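Long-range contact in hypothetical protein BA_2335 (Bacillus anthracis, PDB 4H4N), which is of unknown function and folds as a small all-beta protein of the BA_2335-like family: residues K12-S17 / T59-L64. Numbering follows the deposited sequence. Where two conformers were deposited one is given.
Sequences KVPPNS and TEVRSL. With SO4 (sulfate ion), chain F.
The type II turn P14-S17, which links strand 9-13 to strand 17-24, is pinned to the end of strand 56-63 by one backbone hydrogen bond. L64 N donates to N16 O over 3.0 Å, nearly straight at 169° but from above the carbonyl plane. The same oxygen accepts a second bond, from a water that bridges to S63 OG, a hydroxyl also hydrogen-bonded to S65 N. The L64 N to N16 O bond flanks S17 and S63, an antiparallel non-hydrogen-bonded pair whose side chains diverge, and R62 O lies 3.2 Å from S17 CA.

The L64 side chain closes over this junction. Its CB rests near the N16 carbonyl; CG, anti to its own carbonyl carbon (chi1 -61°), lies 3.6 Å from S17 C; and CD1 reaches furthest, 3.5 Å from S17 O. CD2 touches S17 C more loosely. Across this contact the leucine meets only the main chain of N16 and S17.

V61 CG1, anti to the backbone N, sits 3.8 Å from both S17 CB and S17 OG and also touches the P14 ring; CG2, beside the backbone N, meets that ring tip to tip, 4.1 Å from P14 CG and close to CD. S17 OG donates to P15 O over 2.8 Å, which fixes its rotation. The R62 side chain leaves the backbone away from the turn: NH2 forms a salt bridge with E60 OE2 and bonds sulfate O3, while NH1 donates to sulfate O1 in the guanidinium plane. The sulfate, probably from the crystallisation liquor, also binds K20.

N16 and S17 lie together opposite N38 of strand 30-38, a G1 beta bulge following the turn, and the N38 side-chain amide bonds V13 O. Strand 17-24 is the middle strand between 30-38 and 56-63, with V61 packing on its L19, while strand 9-13, leading into the turn, pairs with strand 44-48 in a separate sheet.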
# COMPACT_ATOMS: atom_id res chain seq x y z
N LYS A 12 -5.95 -5.01 -0.97
CA LYS A 12 -7.32 -4.66 -0.65
C LYS A 12 -7.31 -3.42 0.22
O LYS A 12 -6.72 -3.41 1.30
CB LYS A 12 -8.02 -5.80 0.09
CG LYS A 12 -9.47 -5.50 0.38
CD LYS A 12 -10.22 -6.74 0.85
CE LYS A 12 -9.68 -7.26 2.17
NZ LYS A 12 -10.35 -8.49 2.59
N VAL A 13 -7.95 -2.37 -0.24
CA VAL A 13 -8.00 -1.13 0.48
C VAL A 13 -9.36 -1.06 1.17
O VAL A 13 -10.39 -1.12 0.52
CB VAL A 13 -7.80 0.09 -0.41
CG1 VAL A 13 -7.69 1.34 0.44
CG2 VAL A 13 -6.57 -0.10 -1.30
N PRO A 14 -9.38 -0.94 2.50
CA PRO A 14 -10.68 -0.89 3.18
C PRO A 14 -11.48 0.35 2.81
O PRO A 14 -10.94 1.32 2.27
CB PRO A 14 -10.30 -0.87 4.67
CG PRO A 14 -8.95 -1.45 4.73
CD PRO A 14 -8.27 -1.00 3.47
N PRO A 15 -12.78 0.33 3.10
CA PRO A 15 -13.61 1.49 2.83
C PRO A 15 -13.09 2.78 3.44
O PRO A 15 -12.58 2.78 4.57
CB PRO A 15 -14.95 1.12 3.50
CG PRO A 15 -14.96 -0.37 3.51
CD PRO A 15 -13.54 -0.74 3.76
N ASN A 16 -13.20 3.87 2.71
CA ASN A 16 -12.91 5.18 3.27
C ASN A 16 -11.52 5.25 3.87
O ASN A 16 -11.33 5.81 4.96
CB ASN A 16 -13.97 5.51 4.34
CG ASN A 16 -15.35 5.50 3.77
OD1 ASN A 16 -15.62 6.21 2.82
ND2 ASN A 16 -16.22 4.68 4.32
N SER A 17 -10.54 4.71 3.15
CA SER A 17 -9.21 4.58 3.70
C SER A 17 -8.13 4.81 2.65
O SER A 17 -8.36 4.78 1.44
CB SER A 17 -9.01 3.15 4.27
OG SER A 17 -9.91 2.85 5.31
N THR A 59 2.14 -3.13 5.27
CA THR A 59 1.06 -2.22 4.99
C THR A 59 0.51 -1.58 6.24
O THR A 59 0.54 -2.15 7.34
CB THR A 59 -0.09 -2.93 4.24
OG1 THR A 59 -0.67 -3.93 5.08
CG2 THR A 59 0.39 -3.58 2.97
N GLU A 60 -0.04 -0.39 6.05
CA GLU A 60 -0.73 0.38 7.07
C GLU A 60 -2.01 0.93 6.46
O GLU A 60 -2.02 1.34 5.31
CB GLU A 60 0.11 1.59 7.53
CG GLU A 60 1.35 1.24 8.27
CD GLU A 60 2.24 2.43 8.46
OE1 GLU A 60 2.82 2.89 7.44
OE2 GLU A 60 2.41 2.89 9.61
N VAL A 61 -3.05 1.04 7.27
CA VAL A 61 -4.31 1.64 6.86
C VAL A 61 -4.51 2.94 7.61
O VAL A 61 -4.33 2.99 8.83
CB VAL A 61 -5.48 0.69 7.17
CG1 VAL A 61 -6.83 1.37 6.87
CG2 VAL A 61 -5.35 -0.61 6.43
N ARG A 62 -4.89 3.99 6.89
CA ARG A 62 -5.24 5.25 7.49
C ARG A 62 -6.62 5.67 6.99
O ARG A 62 -7.07 5.21 5.96
CB ARG A 62 -4.18 6.29 7.18
CG ARG A 62 -2.81 5.86 7.73
CD ARG A 62 -2.76 5.63 9.27
NE ARG A 62 -1.45 5.11 9.66
CZ ARG A 62 -0.38 5.87 9.76
NH1 ARG A 62 -0.47 7.18 9.58
NH2 ARG A 62 0.79 5.36 10.07
N SER A 63 -7.28 6.53 7.75
CA SER A 63 -8.61 6.95 7.44
C SER A 63 -8.64 8.15 6.50
O SER A 63 -7.79 9.03 6.59
CB SER A 63 -9.31 7.34 8.73
OG SER A 63 -10.65 7.76 8.52
N LEU A 64 -9.64 8.18 5.61
CA LEU A 64 -9.93 9.37 4.77
C LEU A 64 -11.00 10.29 5.35
O LEU A 64 -11.56 11.15 4.63
CB LEU A 64 -10.37 8.99 3.37
CG LEU A 64 -9.37 8.22 2.57
CD1 LEU A 64 -9.93 7.95 1.18
CD2 LEU A 64 -8.07 8.97 2.46
S SO4 F . 2.91 8.08 8.94
O1 SO4 F . 2.04 8.98 9.69
O2 SO4 F . 2.41 7.98 7.58
O3 SO4 F . 2.94 6.76 9.56
O4 SO4 F . 4.26 8.63 8.93
O HOH W 1 -12.02 5.52 7.61